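Local structure of esterase (Xanthomonas oryzae pv. oryzae, 3H2G) at residues A[38-43]-A[113-118]; A[44-49]-A[66-71]. The protein hydrolyses ester bonds as a cell-wall-degrading esterase and virulence factor with which the bacterium attacks rice. All coordinates share one frame; numbering follows the deposited sequence.

In the fold
Both contacts belong to the antiparallel edge of the central mixed sheet of an alpha/beta-hydrolase fold. Contact 2 pairs the two strands of the hairpin 43-54/60-71; contact 1 holds the loop that leads into its first strand against the end of helix 108-114. Along the chain contact 2 is nested inside the loop that contact 1 closes, and their centres lie 12 Å apart. They meet directly: Asn43 N is 2.7 Å from Gly71 O, a probable hydrogen bond that carries the strand pairing into contact 1, and Ala114 CB packs against Val44 CG1 at 3.7 Å. The probable catalytic triad, Ser176, His377 and Asp336, belongs to neither contact.

Contact 1: residues A[38-43]-A[113-118]; sequences EQAKCN and LASQGY
Lys41 and Cys42 lie against the Schellman motif that ends helix 108-114, and their backbone N-H groups converge on one carbonyl there, Ser115 O. The bond from Lys41 N to Ser115 O is 2.9 Å long and fairly straight (156°); that from Cys42 N, bent to 129°, is weak. The motif's two bonds run from Tyr118 N to Leu113 O and from Gly117 N to Ala114 O; Gln116 N also donates to Leu113 O, from the opposite face of its plane to Tyr118 N. Gly117 has positive phi, a conformation that suits glycine, and Cys42 SG lies 3.4 Å from Gly117 N. Cys42 is buried and disulfide-bonded to Cys75, while its carbonyl O, covered by the contact, has no partner in the model.

Gln116 suits this place because its flexible chain can turn back: bent at chi2 (-55°), it brings its amide to the loop. NE2 donates to Gln39 O over 3.1 Å, with the acceptor in the amide plane although the donor stands above the carbonyl plane. NE2 also donates to a water, which in turn donates to Glu38 OE1 at 2.6 Å. Glu38 has charged partners too, Arg112 for OE1 and Arg389 for OE2, so its carboxylate is probably ionised.

Ser115 OG bonds back to Thr111 O of helix 108-114. Ser115 CB packs on Ala40 CB at 3.8 Å, and the small methyl of Ala40 fits beside helix 18-26. Lys41 crosses Gln116 at about a right angle, laying its methylene CG 3.6 Å from Gln116 OE1.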
ATOM      1  N   GLU A  38      -8.630  -2.749 -24.536  1.00 24.11           N
ATOM      2  CA  GLU A  38      -8.014  -3.921 -23.923  1.00 22.07           C
ATOM      3  C   GLU A  38      -9.003  -5.060 -23.719  1.00 18.88           C
ATOM      4  O   GLU A  38     -10.131  -4.844 -23.282  1.00 18.18           O
ATOM      5  CB  GLU A  38      -7.411  -3.540 -22.569  1.00 23.82           C
ATOM      6  CG  GLU A  38      -5.938  -3.862 -22.428  1.00 26.10           C
ATOM      7  CD  GLU A  38      -5.370  -3.381 -21.111  1.00 26.08           C
ATOM      8  OE1 GLU A  38      -5.729  -3.954 -20.060  1.00 24.72           O
ATOM      9  OE2 GLU A  38      -4.573  -2.420 -21.126  1.00 28.53           O
ATOM     10  N   GLN A  39      -8.572  -6.275 -24.035  1.00 17.45           N
ATOM     11  CA  GLN A  39      -9.422  -7.445 -23.864  1.00 16.50           C
ATOM     12  C   GLN A  39      -8.799  -8.392 -22.849  1.00 13.79           C
ATOM     13  O   GLN A  39      -7.590  -8.623 -22.861  1.00 11.93           O
ATOM     14  CB  GLN A  39      -9.610  -8.171 -25.197  1.00 18.66           C
ATOM     15  CG  GLN A  39     -10.391  -7.377 -26.234  1.00 23.31           C
ATOM     16  CD  GLN A  39     -10.604  -8.155 -27.517  1.00 26.79           C
ATOM     17  OE1 GLN A  39     -11.159  -9.253 -27.505  1.00 29.32           O
ATOM     18  NE2 GLN A  39     -10.163  -7.587 -28.632  1.00 30.05           N
ATOM     19  N   ALA A  40      -9.628  -8.930 -21.961  1.00 11.82           N
ATOM     20  CA  ALA A  40      -9.143  -9.859 -20.949  1.00 11.45           C
ATOM     21  C   ALA A  40      -8.775 -11.168 -21.624  1.00 10.76           C
ATOM     22  O   ALA A  40      -9.315 -11.504 -22.678  1.00 10.28           O
ATOM     23  CB  ALA A  40     -10.225 -10.103 -19.896  1.00 10.58           C
ATOM     24  N   LYS A  41      -7.843 -11.904 -21.032  1.00 11.48           N
ATOM     25  CA  LYS A  41      -7.463 -13.186 -21.605  1.00 12.51           C
ATOM     26  C   LYS A  41      -7.795 -14.315 -20.641  1.00  9.64           C
ATOM     27  O   LYS A  41      -7.802 -15.481 -21.028  1.00  8.91           O
ATOM     28  CB  LYS A  41      -5.968 -13.225 -21.936  1.00 16.94           C
ATOM     29  CG  LYS A  41      -5.050 -13.216 -20.730  1.00 22.42           C
ATOM     30  CD  LYS A  41      -3.749 -13.963 -21.022  1.00 27.20           C
ATOM     31  CE  LYS A  41      -3.035 -13.404 -22.241  1.00 30.17           C
ATOM     32  NZ  LYS A  41      -1.781 -14.158 -22.534  1.00 34.77           N
ATOM     33  N   CYS A  42      -8.099 -13.959 -19.395  1.00  7.09           N
ATOM     34  CA  CYS A  42      -8.387 -14.951 -18.359  1.00  7.44           C
ATOM     35  C   CYS A  42      -9.671 -14.728 -17.573  1.00  7.58           C
ATOM     36  O   CYS A  42     -10.130 -13.593 -17.415  1.00  6.11           O
ATOM     37  CB  CYS A  42      -7.242 -14.969 -17.337  1.00  7.46           C
ATOM     38  SG  CYS A  42      -5.577 -15.092 -18.052  1.00  9.29           S
ATOM     39  N   ASN A  43     -10.243 -15.824 -17.078  1.00  7.43           N
ATOM     40  CA  ASN A  43     -11.409 -15.739 -16.207  1.00  6.76           C
ATOM     41  C   ASN A  43     -10.670 -15.484 -14.889  1.00  6.79           C
ATOM     42  O   ASN A  43      -9.483 -15.804 -14.783  1.00  5.33           O
ATOM     43  CB  ASN A  43     -12.156 -17.079 -16.098  1.00  9.27           C
ATOM     44  CG  ASN A  43     -12.725 -17.560 -17.423  1.00 11.17           C
ATOM     45  OD1 ASN A  43     -13.337 -16.798 -18.171  1.00 10.60           O
ATOM     46  ND2 ASN A  43     -12.543 -18.848 -17.705  1.00 13.37           N
ATOM     47  N   LEU A 113      -4.714  -6.980 -14.155  1.00  6.01           N
ATOM     48  CA  LEU A 113      -3.658  -7.929 -13.822  1.00  6.57           C
ATOM     49  C   LEU A 113      -4.060  -9.403 -13.837  1.00  5.89           C
ATOM     50  O   LEU A 113      -3.522 -10.186 -14.625  1.00  5.62           O
ATOM     51  CB  LEU A 113      -3.064  -7.551 -12.461  1.00  5.99           C
ATOM     52  CG  LEU A 113      -2.382  -6.173 -12.439  1.00  7.44           C
ATOM     53  CD1 LEU A 113      -2.013  -5.797 -11.017  1.00  7.48           C
ATOM     54  CD2 LEU A 113      -1.140  -6.196 -13.331  1.00  7.00           C
ATOM     55  N   ALA A 114      -4.994  -9.788 -12.975  1.00  5.10           N
ATOM     56  CA  ALA A 114      -5.428 -11.182 -12.922  1.00  5.23           C
ATOM     57  C   ALA A 114      -6.003 -11.634 -14.262  1.00  5.50           C
ATOM     58  O   ALA A 114      -5.828 -12.786 -14.667  1.00  6.27           O
ATOM     59  CB  ALA A 114      -6.470 -11.370 -11.818  1.00  5.94           C
ATOM     60  N   SER A 115      -6.688 -10.723 -14.947  1.00  5.03           N
ATOM     61  CA  SER A 115      -7.304 -11.037 -16.233  1.00  6.75           C
ATOM     62  C   SER A 115      -6.262 -11.273 -17.315  1.00  5.89           C
ATOM     63  O   SER A 115      -6.587 -11.751 -18.404  1.00  5.65           O
ATOM     64  CB  SER A 115      -8.219  -9.899 -16.671  1.00  6.17           C
ATOM     65  OG  SER A 115      -7.455  -8.758 -17.024  1.00  9.82           O
ATOM     66  N   GLN A 116      -5.014 -10.925 -17.017  1.00  6.20           N
ATOM     67  CA  GLN A 116      -3.927 -11.101 -17.967  1.00  7.22           C
ATOM     68  C   GLN A 116      -2.975 -12.228 -17.572  1.00  8.68           C
ATOM     69  O   GLN A 116      -1.899 -12.371 -18.157  1.00  8.73           O
ATOM     70  CB  GLN A 116      -3.147  -9.792 -18.125  1.00  7.87           C
ATOM     71  CG  GLN A 116      -3.930  -8.671 -18.793  1.00  7.79           C
ATOM     72  CD  GLN A 116      -4.504  -9.067 -20.146  1.00  9.61           C
ATOM     73  OE1 GLN A 116      -3.895  -9.833 -20.899  1.00 10.04           O
ATOM     74  NE2 GLN A 116      -5.676  -8.530 -20.471  1.00  8.98           N
ATOM     75  N   GLY A 117      -3.358 -13.015 -16.570  1.00  7.89           N
ATOM     76  CA  GLY A 117      -2.525 -14.137 -16.165  1.00  7.48           C
ATOM     77  C   GLY A 117      -1.680 -13.969 -14.919  1.00  7.53           C
ATOM     78  O   GLY A 117      -0.861 -14.831 -14.608  1.00  8.11           O
ATOM     79  N   TYR A 118      -1.858 -12.863 -14.206  1.00  7.46           N
ATOM     80  CA  TYR A 118      -1.096 -12.635 -12.987  1.00  6.87           C
ATOM     81  C   TYR A 118      -1.846 -13.145 -11.763  1.00  5.87           C
ATOM     82  O   TYR A 118      -3.009 -12.808 -11.559  1.00  6.53           O
ATOM     83  CB  TYR A 118      -0.815 -11.141 -12.784  1.00  8.14           C
ATOM     84  CG  TYR A 118       0.172 -10.539 -13.755  1.00  8.67           C
ATOM     85  CD1 TYR A 118      -0.228 -10.131 -15.027  1.00  7.80           C
ATOM     86  CD2 TYR A 118       1.511 -10.378 -13.400  1.00  8.04           C
ATOM     87  CE1 TYR A 118       0.682  -9.574 -15.921  1.00  7.60           C
ATOM     88  CE2 TYR A 118       2.433  -9.825 -14.288  1.00  8.88           C
ATOM     89  CZ  TYR A 118       2.010  -9.425 -15.545  1.00  8.48           C
ATOM     90  OH  TYR A 118       2.913  -8.883 -16.426  1.00  9.78           O
TER
HETATM   91  O   HOH W   1      -6.585  -6.258 -19.150  1.00 21.08           O

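Contact 2: residues A[44-49]-A[66-71]; sequences VRVAEF and VLLIPG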
ATOM      1  N   VAL A  44     -11.340 -14.919 -13.892  1.00  6.60           N
ATOM      2  CA  VAL A  44     -10.670 -14.653 -12.622  1.00  6.70           C
ATOM      3  C   VAL A  44     -11.459 -15.167 -11.427  1.00  7.76           C
ATOM      4  O   VAL A  44     -12.634 -14.848 -11.267  1.00  7.74           O
ATOM      5  CB  VAL A  44     -10.422 -13.138 -12.424  1.00  5.10           C
ATOM      6  CG1 VAL A  44      -9.746 -12.890 -11.081  1.00  5.02           C
ATOM      7  CG2 VAL A  44      -9.560 -12.600 -13.557  1.00  5.30           C
ATOM      8  N   ARG A  45     -10.801 -15.965 -10.594  1.00  6.78           N
ATOM      9  CA  ARG A  45     -11.437 -16.511  -9.401  1.00  8.37           C
ATOM     10  C   ARG A  45     -10.987 -15.693  -8.199  1.00  8.31           C
ATOM     11  O   ARG A  45      -9.802 -15.377  -8.064  1.00  7.59           O
ATOM     12  CB  ARG A  45     -11.036 -17.974  -9.204  1.00  9.14           C
ATOM     13  CG  ARG A  45     -11.819 -18.687  -8.112  1.00 13.75           C
ATOM     14  CD  ARG A  45     -11.358 -20.127  -7.957  1.00 17.74           C
ATOM     15  NE  ARG A  45     -12.286 -20.909  -7.146  1.00 21.00           N
ATOM     16  CZ  ARG A  45     -12.025 -22.124  -6.675  1.00 23.86           C
ATOM     17  NH1 ARG A  45     -10.857 -22.700  -6.933  1.00 24.98           N
ATOM     18  NH2 ARG A  45     -12.933 -22.765  -5.949  1.00 24.57           N
ATOM     19  N   VAL A  46     -11.935 -15.343  -7.334  1.00  6.90           N
ATOM     20  CA  VAL A  46     -11.635 -14.565  -6.141  1.00  8.32           C
ATOM     21  C   VAL A  46     -11.679 -15.444  -4.898  1.00  8.32           C
ATOM     22  O   VAL A  46     -12.681 -16.107  -4.627  1.00  7.95           O
ATOM     23  CB  VAL A  46     -12.640 -13.409  -5.955  1.00  8.42           C
ATOM     24  CG1 VAL A  46     -12.267 -12.584  -4.726  1.00  7.23           C
ATOM     25  CG2 VAL A  46     -12.660 -12.538  -7.198  1.00  9.55           C
ATOM     26  N   ALA A  47     -10.583 -15.448  -4.150  1.00  8.62           N
ATOM     27  CA  ALA A  47     -10.497 -16.234  -2.929  1.00  8.41           C
ATOM     28  C   ALA A  47     -10.030 -15.354  -1.779  1.00  8.75           C
ATOM     29  O   ALA A  47      -9.424 -14.303  -1.989  1.00  7.06           O
ATOM     30  CB  ALA A  47      -9.530 -17.402  -3.120  1.00  9.61           C
ATOM     31  N   GLU A  48     -10.342 -15.784  -0.562  1.00  9.27           N
ATOM     32  CA  GLU A  48      -9.942 -15.062   0.634  1.00  9.01           C
ATOM     33  C   GLU A  48      -9.285 -16.087   1.543  1.00  8.15           C
ATOM     34  O   GLU A  48      -9.476 -17.293   1.369  1.00  8.40           O
ATOM     35  CB  GLU A  48     -11.161 -14.443   1.325  1.00  8.90           C
ATOM     36  CG  GLU A  48     -12.185 -15.458   1.813  1.00  9.68           C
ATOM     37  CD  GLU A  48     -13.450 -14.807   2.331  1.00 12.08           C
ATOM     38  OE1 GLU A  48     -14.353 -15.544   2.779  1.00 10.41           O
ATOM     39  OE2 GLU A  48     -13.547 -13.562   2.290  1.00 10.85           O
ATOM     40  N   PHE A  49      -8.504 -15.616   2.505  1.00  8.42           N
ATOM     41  CA  PHE A  49      -7.836 -16.534   3.410  1.00  6.80           C
ATOM     42  C   PHE A  49      -7.294 -15.820   4.642  1.00  7.57           C
ATOM     43  O   PHE A  49      -7.163 -14.595   4.656  1.00  5.25           O
ATOM     44  CB  PHE A  49      -6.704 -17.261   2.662  1.00  7.40           C
ATOM     45  CG  PHE A  49      -5.601 -16.352   2.176  1.00  6.83           C
ATOM     46  CD1 PHE A  49      -4.489 -16.094   2.975  1.00  6.87           C
ATOM     47  CD2 PHE A  49      -5.684 -15.740   0.927  1.00  7.37           C
ATOM     48  CE1 PHE A  49      -3.471 -15.236   2.533  1.00  7.96           C
ATOM     49  CE2 PHE A  49      -4.672 -14.879   0.474  1.00  4.94           C
ATOM     50  CZ  PHE A  49      -3.568 -14.628   1.279  1.00  7.44           C
ATOM     51  N   VAL A  66      -6.340 -11.454   0.196  1.00  6.31           N
ATOM     52  CA  VAL A  66      -7.118 -11.722  -1.000  1.00  4.90           C
ATOM     53  C   VAL A  66      -6.216 -12.454  -1.988  1.00  5.94           C
ATOM     54  O   VAL A  66      -5.012 -12.208  -2.044  1.00  5.33           O
ATOM     55  CB  VAL A  66      -7.649 -10.405  -1.643  1.00  5.43           C
ATOM     56  CG1 VAL A  66      -6.489  -9.469  -1.976  1.00  4.94           C
ATOM     57  CG2 VAL A  66      -8.449 -10.721  -2.895  1.00  4.35           C
ATOM     58  N   LEU A  67      -6.802 -13.373  -2.744  1.00  4.37           N
ATOM     59  CA  LEU A  67      -6.058 -14.142  -3.735  1.00  6.30           C
ATOM     60  C   LEU A  67      -6.876 -14.189  -5.015  1.00  5.33           C
ATOM     61  O   LEU A  67      -8.013 -14.656  -5.009  1.00  5.96           O
ATOM     62  CB  LEU A  67      -5.806 -15.568  -3.227  1.00  4.68           C
ATOM     63  CG  LEU A  67      -5.295 -16.607  -4.238  1.00  7.61           C
ATOM     64  CD1 LEU A  67      -3.937 -16.184  -4.779  1.00  6.98           C
ATOM     65  CD2 LEU A  67      -5.197 -17.972  -3.558  1.00  7.07           C
ATOM     66  N   LEU A  68      -6.298 -13.688  -6.103  1.00  5.20           N
ATOM     67  CA  LEU A  68      -6.967 -13.689  -7.402  1.00  4.79           C
ATOM     68  C   LEU A  68      -6.251 -14.711  -8.274  1.00  6.30           C
ATOM     69  O   LEU A  68      -5.037 -14.625  -8.473  1.00  6.58           O
ATOM     70  CB  LEU A  68      -6.901 -12.295  -8.037  1.00  4.93           C
ATOM     71  CG  LEU A  68      -7.482 -11.163  -7.182  1.00  4.27           C
ATOM     72  CD1 LEU A  68      -7.359  -9.834  -7.923  1.00  6.40           C
ATOM     73  CD2 LEU A  68      -8.943 -11.459  -6.860  1.00  5.27           C
ATOM     74  N   ILE A  69      -7.001 -15.684  -8.780  1.00  6.88           N
ATOM     75  CA  ILE A  69      -6.426 -16.744  -9.603  1.00  6.43           C
ATOM     76  C   ILE A  69      -6.948 -16.716 -11.031  1.00  6.08           C
ATOM     77  O   ILE A  69      -8.159 -16.774 -11.258  1.00  3.39           O
ATOM     78  CB  ILE A  69      -6.744 -18.133  -9.001  1.00  6.65           C
ATOM     79  CG1 ILE A  69      -6.318 -18.175  -7.532  1.00 10.47           C
ATOM     80  CG2 ILE A  69      -6.034 -19.224  -9.797  1.00  7.79           C
ATOM     81  CD1 ILE A  69      -6.660 -19.482  -6.831  1.00 11.49           C
ATOM     82  N   PRO A  70      -6.040 -16.626 -12.017  1.00  5.94           N
ATOM     83  CA  PRO A  70      -6.445 -16.600 -13.425  1.00  6.10           C
ATOM     84  C   PRO A  70      -6.655 -18.021 -13.940  1.00  5.90           C
ATOM     85  O   PRO A  70      -6.146 -18.982 -13.361  1.00  6.65           O
ATOM     86  CB  PRO A  70      -5.263 -15.919 -14.104  1.00  7.71           C
ATOM     87  CG  PRO A  70      -4.106 -16.474 -13.331  1.00  8.47           C
ATOM     88  CD  PRO A  70      -4.590 -16.385 -11.888  1.00  6.60           C
ATOM     89  N   GLY A  71      -7.407 -18.142 -15.027  1.00  4.70           N
ATOM     90  CA  GLY A  71      -7.662 -19.443 -15.621  1.00  6.35           C
ATOM     91  C   GLY A  71      -8.425 -19.251 -16.916  1.00  7.67           C
ATOM     92  O   GLY A  71      -8.964 -18.172 -17.158  1.00  9.07           O
TER
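Arg45 and Ile69 form a hydrogen-bonded pair of the antiparallel hairpin 43-54/60-71, and Ala47 with Leu67 forms the next; Val46-Leu68 between them is a non-hydrogen-bonded pair. Four backbone bonds join the strands, two for each hydrogen-bonded pair. Their geometry differs: Arg45 N meets Ile69 O at 2.8 Å and almost straight (174°), whereas Leu67 N stands 39° above the carbonyl plane of Ala47 O. CA-H...O contacts supplement them, the shortest of three from Leu68 CA to Arg45 O at 3.4 Å.

The apolar contacts divide between the two faces of the sheet. On the face of Val44, Val46 and Leu68, the last two side chains lie side by side, with Val46 CG2 3.9 Å from Leu68 CD2. Leu68 CB also meets Val44 CG1 at 4.2 Å. Branched valines suit the extended backbone here.

On the other face the small methyl of Ala47 sits 4.2 Å from Leu67 CB. Phe49 crosses Leu67 at about a right angle; its CE2 comes 3.9 Å from Leu67 CB, and Val66 O lies 3.7 Å from Phe49 CE2, at the ring edge. The extended Arg45 chain leads its guanidinium away from the partner strand to a cation-pi contact with Phe12.

Arg45 and Ala47 thus turn their N-H and C=O groups to 66-71, while Val44, Val46 and Glu48 bond through their backbones to strand 7-16. The mostly apolar side chains can then pack against helix 108-114 on the Val44 face and helix 141-162 on the Leu67 face; the carboxylate of Glu48, a buried residue, is met by Lys98 and Asn11.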